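Local coordinates for leucine aminopeptidase 1 (Caenorhabditis elegans, PDB 2HC9), which removes N-terminal amino acids, preferably leucine, from peptides with the help of two zinc ions per subunit, and probably serves as a digestive enzyme, at residues A[43-47]-A[67-72]; A[335-339]-A[422-426]; A[363-367]-A[433-438]. The protein carries 1 engineered substitution. One frame throughout, in Å; residues are numbered along the deposited sequence. Where two conformers were deposited one is given.

Contact 1: residues A[43-47]-A[67-72]; sequences QKFVT and LHYELA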
loop_
_atom_site.group_PDB
_atom_site.type_symbol
_atom_site.label_atom_id
_atom_site.label_comp_id
_atom_site.label_asym_id
_atom_site.label_seq_id
_atom_site.Cartn_x
_atom_site.Cartn_y
_atom_site.Cartn_z
ATOM N N GLN A 43 41.792 41.400 6.394
ATOM C CA GLN A 43 43.212 41.077 6.254
ATOM C C GLN A 43 43.744 40.084 7.287
ATOM O O GLN A 43 44.832 39.538 7.118
ATOM C CB GLN A 43 44.096 42.330 6.152
ATOM C CG GLN A 43 44.175 43.151 7.419
ATOM C CD GLN A 43 45.026 44.419 7.267
ATOM O OE1 GLN A 43 45.017 45.283 8.133
ATOM N NE2 GLN A 43 45.756 44.523 6.166
ATOM N N LYS A 44 42.966 39.809 8.334
ATOM C CA LYS A 44 43.183 38.611 9.160
ATOM C C LYS A 44 43.222 37.343 8.296
ATOM O O LYS A 44 43.999 36.420 8.548
ATOM C CB LYS A 44 42.088 38.485 10.223
ATOM C CG LYS A 44 41.109 39.653 10.265
ATOM C CD LYS A 44 41.383 40.586 11.431
ATOM C CE LYS A 44 40.422 41.759 11.426
ATOM N NZ LYS A 44 40.089 42.244 12.800
ATOM N N PHE A 45 42.375 37.304 7.267
ATOM C CA PHE A 45 42.157 36.073 6.516
ATOM C C PHE A 45 42.669 36.128 5.090
ATOM O O PHE A 45 43.097 35.111 4.545
ATOM C CB PHE A 45 40.671 35.702 6.554
ATOM C CG PHE A 45 40.123 35.587 7.944
ATOM C CD1 PHE A 45 40.525 34.543 8.778
ATOM C CD2 PHE A 45 39.223 36.528 8.429
ATOM C CE1 PHE A 45 40.027 34.428 10.067
ATOM C CE2 PHE A 45 38.725 36.440 9.726
ATOM C CZ PHE A 45 39.118 35.383 10.547
ATOM N N VAL A 46 42.631 37.315 4.485
ATOM C CA VAL A 46 43.110 37.500 3.117
ATOM C C VAL A 46 44.384 38.371 3.109
ATOM O O VAL A 46 44.395 39.468 3.674
ATOM C CB VAL A 46 42.011 38.131 2.235
ATOM C CG1 VAL A 46 42.508 38.347 0.813
ATOM C CG2 VAL A 46 40.747 37.234 2.242
ATOM N N THR A 47 45.445 37.868 2.479
ATOM C CA THR A 47 46.795 38.421 2.656
ATOM C C THR A 47 46.865 39.897 2.289
ATOM O O THR A 47 47.194 40.737 3.129
ATOM C CB THR A 47 47.842 37.644 1.840
ATOM O OG1 THR A 47 47.814 36.270 2.237
ATOM C CG2 THR A 47 49.248 38.210 2.093
ATOM N N LEU A 67 38.105 30.837 3.915
ATOM C CA LEU A 67 39.210 31.798 3.951
ATOM C C LEU A 67 40.132 31.529 5.126
ATOM O O LEU A 67 41.063 32.302 5.399
ATOM C CB LEU A 67 38.667 33.232 4.027
ATOM C CG LEU A 67 37.710 33.626 2.896
ATOM C CD1 LEU A 67 37.220 35.074 3.105
ATOM C CD2 LEU A 67 38.369 33.459 1.523
ATOM N N HIS A 68 39.881 30.414 5.805
ATOM C CA HIS A 68 40.567 30.058 7.056
ATOM C C HIS A 68 40.159 28.625 7.341
ATOM O O HIS A 68 39.193 28.145 6.759
ATOM C CB HIS A 68 40.110 30.978 8.206
ATOM C CG HIS A 68 40.857 30.766 9.487
ATOM N ND1 HIS A 68 40.353 30.011 10.524
ATOM C CD2 HIS A 68 42.070 31.206 9.894
ATOM C CE1 HIS A 68 41.223 30.001 11.521
ATOM N NE2 HIS A 68 42.272 30.722 11.166
ATOM N N TYR A 69 40.904 27.925 8.194
ATOM C CA TYR A 69 40.533 26.544 8.504
ATOM C C TYR A 69 39.201 26.379 9.258
ATOM O O TYR A 69 38.610 25.309 9.200
ATOM C CB TYR A 69 41.682 25.736 9.124
ATOM C CG TYR A 69 42.058 26.120 10.545
ATOM C CD1 TYR A 69 41.372 25.596 11.636
ATOM C CD2 TYR A 69 43.110 26.996 10.790
ATOM C CE1 TYR A 69 41.717 25.945 12.950
ATOM C CE2 TYR A 69 43.449 27.366 12.095
ATOM C CZ TYR A 69 42.751 26.834 13.159
ATOM O OH TYR A 69 43.100 27.194 14.431
ATOM N N GLU A 70 38.717 27.437 9.923
ATOM C CA GLU A 70 37.438 27.342 10.657
ATOM C C GLU A 70 36.643 28.635 10.828
ATOM O O GLU A 70 35.445 28.574 11.099
ATOM C CB GLU A 70 37.622 26.678 12.022
ATOM C CG GLU A 70 38.483 27.492 12.964
ATOM C CD GLU A 70 38.587 26.881 14.346
ATOM O OE1 GLU A 70 38.080 25.756 14.550
ATOM O OE2 GLU A 70 39.156 27.555 15.238
ATOM N N LEU A 71 37.296 29.784 10.680
ATOM C CA LEU A 71 36.715 31.060 11.111
ATOM C C LEU A 71 36.109 31.908 10.001
ATOM O O LEU A 71 35.494 32.934 10.274
ATOM C CB LEU A 71 37.753 31.920 11.840
ATOM C CG LEU A 71 38.168 31.471 13.241
ATOM C CD1 LEU A 71 39.360 32.296 13.741
ATOM C CD2 LEU A 71 37.000 31.482 14.224
ATOM N N ALA A 72 36.311 31.550 8.740
ATOM C CA ALA A 72 35.962 32.534 7.699
ATOM C C ALA A 72 35.563 31.945 6.368
ATOM O O ALA A 72 36.127 30.932 5.941
ATOM C CB ALA A 72 37.106 33.544 7.492
#
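L67 and F45 meet at the base of their side chains, CB to CB at 4.1 Å, where the loop after helix 36-42 comes up against the end of strand 63-66. The L67 side chain extends from there to V46, its CD1 lying 4.2 Å from V46 CG2. Two branched aliphatic groups suit this place, because L67 also reaches M55 of helix 49-58 and I22 of strand 18-25, while V46 packs on W52 of the same helix 49-58.

Next comes H68, whose CB lies 3.6 Å from F45 CD1. With CG anti to the backbone N (chi1 -175°), its imidazole stands where F45 can point an edge at its face: an offset edge-to-face pair, centroids of the F45 and H68 rings 5.4 Å apart and planes at 75°. The histidine ring is steadied from the loop itself. ND1 accepts from E70 N and from L71 N, each at 3.1 Å and each tilted out of the ring plane, so the ring proton is probably on NE2. This double grip ties the turn together.

Y69 packs on R58 of a neighbouring subunit, and E70 makes a salt bridge with that arginine. L71 returns to the contact, its CB 3.8 Å from F45 CE1. A72 completes it: its methyl sits almost over the middle of the phenyl face, CB 3.6 Å from the F45 ring centroid and 9° off the normal, a CH-pi contact that the small side chain makes possible.

L67 N also donates to A72 O, closing the connection between antiparallel strands 63-66 and 72-77. The whole is a beta-hairpin end packed on an interhelical loop, at the edge of the mixed sheet of the macro-like N-terminal domain.

Contact 2: residues A[335-339]-A[422-426]; sequences AEGRL and KNSNL. With ZN (zinc ion), chain B; ZN (zinc ion), chain C; BCT (bicarbonate ion), chain D.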
loop_
_atom_site.group_PDB
_atom_site.type_symbol
_atom_site.label_atom_id
_atom_site.label_comp_id
_atom_site.label_asym_id
_atom_site.label_seq_id
_atom_site.Cartn_x
_atom_site.Cartn_y
_atom_site.Cartn_z
ATOM N N ALA A 335 -8.438 18.252 6.309
ATOM C CA ALA A 335 -8.598 19.481 5.517
ATOM C C ALA A 335 -9.180 20.542 6.478
ATOM O O ALA A 335 -10.255 21.159 6.224
ATOM C CB ALA A 335 -9.541 19.210 4.314
ATOM N N GLU A 336 -8.466 20.737 7.594
ATOM C CA GLU A 336 -8.983 21.532 8.722
ATOM C C GLU A 336 -8.588 23.010 8.642
ATOM O O GLU A 336 -9.321 23.898 9.141
ATOM C CB GLU A 336 -8.567 20.903 10.076
ATOM C CG GLU A 336 -7.199 21.398 10.627
ATOM C CD GLU A 336 -6.035 20.926 9.782
ATOM O OE1 GLU A 336 -5.002 21.629 9.714
ATOM O OE2 GLU A 336 -6.136 19.849 9.165
ATOM N N GLY A 337 -7.435 23.293 8.035
ATOM C CA GLY A 337 -6.984 24.682 7.885
ATOM C C GLY A 337 -7.994 25.539 7.132
ATOM O O GLY A 337 -8.275 26.671 7.512
ATOM N N ARG A 338 -8.573 24.980 6.084
ATOM C CA ARG A 338 -9.496 25.743 5.264
ATOM C C ARG A 338 -10.800 26.053 6.025
ATOM O O ARG A 338 -11.406 27.107 5.804
ATOM C CB ARG A 338 -9.770 25.018 3.936
ATOM C CG ARG A 338 -10.509 23.657 4.110
ATOM C CD ARG A 338 -10.416 22.819 2.804
ATOM N NE ARG A 338 -9.079 22.233 2.667
ATOM C CZ ARG A 338 -8.753 21.359 1.711
ATOM N NH1 ARG A 338 -9.686 20.959 0.831
ATOM N NH2 ARG A 338 -7.518 20.865 1.661
ATOM N N LEU A 339 -11.197 25.169 6.944
ATOM C CA LEU A 339 -12.389 25.402 7.792
ATOM C C LEU A 339 -12.120 26.592 8.716
ATOM O O LEU A 339 -12.926 27.510 8.822
ATOM C CB LEU A 339 -12.693 24.166 8.658
ATOM C CG LEU A 339 -13.157 22.909 7.862
ATOM C CD1 LEU A 339 -13.325 21.718 8.800
ATOM C CD2 LEU A 339 -14.473 23.192 7.113
ATOM N N LYS A 422 -18.976 20.510 0.651
ATOM C CA LYS A 422 -18.042 19.668 1.417
ATOM C C LYS A 422 -16.752 20.472 1.588
ATOM O O LYS A 422 -16.521 21.403 0.837
ATOM C CB LYS A 422 -17.719 18.402 0.617
ATOM C CG LYS A 422 -18.885 17.444 0.401
ATOM C CD LYS A 422 -18.393 16.097 -0.150
ATOM C CE LYS A 422 -19.575 15.131 -0.313
ATOM N NZ LYS A 422 -19.154 13.813 -0.892
ATOM N N ASN A 423 -15.904 20.092 2.537
ATOM C CA ASN A 423 -14.600 20.753 2.675
ATOM C C ASN A 423 -13.488 20.214 1.760
ATOM O O ASN A 423 -12.483 20.873 1.561
ATOM C CB ASN A 423 -14.161 20.840 4.159
ATOM C CG ASN A 423 -13.648 19.508 4.727
ATOM O OD1 ASN A 423 -14.172 18.444 4.425
ATOM N ND2 ASN A 423 -12.651 19.579 5.604
ATOM N N SER A 424 -13.670 19.027 1.188
ATOM C CA SER A 424 -12.654 18.499 0.280
ATOM C C SER A 424 -13.277 17.536 -0.706
ATOM O O SER A 424 -14.480 17.257 -0.651
ATOM C CB SER A 424 -11.488 17.843 1.043
ATOM O OG SER A 424 -11.790 16.529 1.387
ATOM N N ASN A 425 -12.451 17.057 -1.620
ATOM C CA ASN A 425 -12.848 16.005 -2.544
ATOM C C ASN A 425 -11.787 14.918 -2.466
ATOM O O ASN A 425 -10.593 15.182 -2.655
ATOM C CB ASN A 425 -12.969 16.597 -3.957
ATOM C CG ASN A 425 -13.533 15.605 -4.952
ATOM O OD1 ASN A 425 -13.127 14.445 -4.971
ATOM N ND2 ASN A 425 -14.480 16.049 -5.768
ATOM N N LEU A 426 -12.205 13.700 -2.142
ATOM C CA LEU A 426 -11.242 12.640 -1.861
ATOM C C LEU A 426 -10.955 11.787 -3.093
ATOM O O LEU A 426 -10.222 10.798 -3.015
ATOM C CB LEU A 426 -11.734 11.753 -0.711
ATOM C CG LEU A 426 -11.844 12.437 0.659
ATOM C CD1 LEU A 426 -12.332 11.420 1.700
ATOM C CD2 LEU A 426 -10.502 13.012 1.084
HETATM ZN ZN ZN B . -4.683 18.838 8.159
HETATM ZN ZN ZN C . -3.276 21.505 8.605
HETATM C C BCT D . -6.224 22.166 4.993
HETATM O O1 BCT D . -5.659 22.207 6.091
HETATM O O2 BCT D . -5.652 21.732 3.973
HETATM O O3 BCT D . -7.470 22.552 4.915
HETATM O O HOH W 1 -3.727 20.219 7.025
#
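R338 and N423 both send CG between their own backbone N and carbonyl carbon (chi1 65° and 76°), rotations that bring the guanidinium to N423 O and the carboxamide to A335 O. A further bend in R338 at chi3 (76°) swings the guanidinium so that NH1 faces the 422-426 loop while NE and NH2 face the bicarbonate. NH1 donates to N423 O at 2.9 Å, in the plane of that carbonyl though tilted from the guanidinium's own plane. In return N423 ND2 donates a bent hydrogen bond to A335 O at 2.9 Å, approaching from above the carbonyl plane; the carboxamide suits the site because its OD1 also accepts from N331 N and its ND2 also serves N332 O. The methyl of A335 lies over the middle of the guanidinium, CB 3.4 Å above its plane.

Arginine fits here because it can hold an anion along one edge: NE reaches BCT O3 at 2.8 Å and NH2 reaches BCT O2 at 3.1 Å. R338 N adds a second bond to O3, and G337 N binds O1 at 2.8 Å, where glycine lets the anion come close. The E336 carboxylate bridges the two zinc ions, OE2 on one (2.0 Å) and OE1 on the other, and D257 joins it in binding both. R338 is a predicted active-site residue.

L339 CD2 rests 3.8 Å from N423 CB. Around this, L339 and N423 pack on V328 of strand 327-329, L339 and E336 touch V223 of helix 218-224, and R338 lies against A437, L440 and I441 of helix 433-442.

Contact 3: residues A[363-367]-A[433-438]; sequences LTGAQ and PSAVAG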
loop_
_atom_site.group_PDB
_atom_site.type_symbol
_atom_site.label_atom_id
_atom_site.label_comp_id
_atom_site.label_asym_id
_atom_site.label_seq_id
_atom_site.Cartn_x
_atom_site.Cartn_y
_atom_site.Cartn_z
ATOM N N LEU A 363 -1.140 24.902 3.838
ATOM C CA LEU A 363 -2.475 24.351 3.679
ATOM C C LEU A 363 -2.463 22.922 3.142
ATOM O O LEU A 363 -3.152 22.058 3.674
ATOM C CB LEU A 363 -3.382 25.270 2.815
ATOM C CG LEU A 363 -4.879 24.980 3.040
ATOM C CD1 LEU A 363 -5.329 25.309 4.490
ATOM C CD2 LEU A 363 -5.701 25.791 2.035
ATOM N N THR A 364 -1.689 22.670 2.083
ATOM C CA THR A 364 -1.787 21.390 1.339
ATOM C C THR A 364 -0.414 20.850 0.953
ATOM O O THR A 364 0.457 21.609 0.564
ATOM C CB THR A 364 -2.650 21.524 0.042
ATOM O OG1 THR A 364 -2.034 22.440 -0.897
ATOM C CG2 THR A 364 -4.060 22.022 0.393
ATOM N N GLY A 365 -0.255 19.529 1.053
ATOM C CA GLY A 365 0.836 18.822 0.398
ATOM C C GLY A 365 0.826 18.994 -1.119
ATOM O O GLY A 365 1.893 19.027 -1.753
ATOM N N ALA A 366 -0.376 19.139 -1.696
ATOM C CA ALA A 366 -0.527 19.360 -3.143
ATOM C C ALA A 366 0.149 20.637 -3.641
ATOM O O ALA A 366 0.522 20.720 -4.817
ATOM C CB ALA A 366 -1.987 19.379 -3.516
ATOM N N GLN A 367 0.315 21.627 -2.755
ATOM C CA GLN A 367 0.927 22.913 -3.153
ATOM C C GLN A 367 2.305 22.747 -3.849
ATOM O O GLN A 367 2.573 23.418 -4.832
ATOM C CB GLN A 367 0.946 23.897 -1.953
ATOM C CG GLN A 367 1.807 25.169 -2.149
ATOM C CD GLN A 367 3.278 24.899 -1.852
ATOM O OE1 GLN A 367 3.620 24.361 -0.791
ATOM N NE2 GLN A 367 4.147 25.235 -2.798
ATOM N N PRO A 433 -5.837 20.551 -6.665
ATOM C CA PRO A 433 -6.292 20.423 -5.269
ATOM C C PRO A 433 -5.990 21.616 -4.364
ATOM O O PRO A 433 -6.841 21.963 -3.511
ATOM C CB PRO A 433 -5.572 19.150 -4.780
ATOM C CG PRO A 433 -5.464 18.316 -6.055
ATOM C CD PRO A 433 -5.139 19.333 -7.125
ATOM N N SER A 434 -4.833 22.267 -4.560
ATOM C CA SER A 434 -4.500 23.472 -3.768
ATOM C C SER A 434 -5.442 24.644 -4.032
ATOM O O SER A 434 -5.714 25.448 -3.131
ATOM C CB SER A 434 -3.052 23.905 -3.985
ATOM O OG SER A 434 -2.190 22.816 -3.684
ATOM N N ALA A 435 -5.949 24.733 -5.260
ATOM C CA ALA A 435 -6.888 25.786 -5.634
ATOM C C ALA A 435 -8.249 25.489 -5.017
ATOM O O ALA A 435 -8.903 26.378 -4.465
ATOM C CB ALA A 435 -7.006 25.848 -7.174
ATOM N N VAL A 436 -8.659 24.224 -5.089
ATOM C CA VAL A 436 -9.935 23.806 -4.521
ATOM C C VAL A 436 -9.950 24.065 -3.004
ATOM O O VAL A 436 -10.942 24.565 -2.453
ATOM C CB VAL A 436 -10.234 22.305 -4.870
ATOM C CG1 VAL A 436 -11.469 21.806 -4.110
ATOM C CG2 VAL A 436 -10.462 22.186 -6.376
ATOM N N ALA A 437 -8.822 23.776 -2.353
ATOM C CA ALA A 437 -8.670 24.052 -0.926
ATOM C C ALA A 437 -8.884 25.543 -0.653
ATOM O O ALA A 437 -9.575 25.912 0.289
ATOM C CB ALA A 437 -7.247 23.615 -0.456
ATOM N N GLY A 438 -8.300 26.408 -1.473
ATOM C CA GLY A 438 -8.515 27.847 -1.295
ATOM C C GLY A 438 -9.948 28.276 -1.553
ATOM O O GLY A 438 -10.467 29.173 -0.888
HETATM O O HOH W 2 -2.533 21.584 -6.222
#
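S434 and T364 meet through their hydroxyls at a helix-capping turn: T364 precedes the turn that leads into helix 367-371, and S434 lies in the first turn of helix 433-442. Both loop and helix belong to the catalytic domain, and L363 and T364 line the bicarbonate pocket.

The polar part centres on T364 OG1. S434 OG donates to it at 2.8 Å; the serine oxygen is turned beside its own backbone N and anti to the carbonyl carbon (chi1 -56°), which places it beside T364 OG1. T364 OG1 also accepts from Q367 N, a weak capping bond of 3.1 Å, and is hydrogen-bonded to D457 as well. Short hydroxyl side chains suit this spot, since they reach across without spreading helix and loop apart.

The apolar part flanks it. A437 CB is touched by two groups, L363 CD2 and T364 CG2, each 3.7 Å away, so threonine's methyl packs while its oxygen bonds. Toward the helix start A366 CB lies 3.8 Å from P433 CB, and W369 of a neighbouring subunit packs on both. Proline needs no amide partner at this first turn, whereas S434 has an N-H to satisfy.

A water does so: it accepts from S434 N at 2.9 Å and gives a weak, long bond of 3.5 Å to A366 O.

Contacts 2 and 3 form one neighbourhood, with centres 9 Å apart and both buried in the catalytic domain. Their segments alternate along the chain. The R338 guanidinium rests on A437, and L363 touches its backbone N; helix 433-442, which supplies one side of contact 3, also flanks contact 2. Contact 1 is partly buried in the N-terminal domain, across the chain's centre, its nearest atoms about 33 Å from contact 3 and about 41 Å from contact 2. The chemistry follows place: aromatic and aliphatic side chains meet at contact 1, far from the zinc site; contact 2 is polar and charged around zinc and bicarbonate; contact 3 mixes paired hydroxyls with methyl packing beside that pocket.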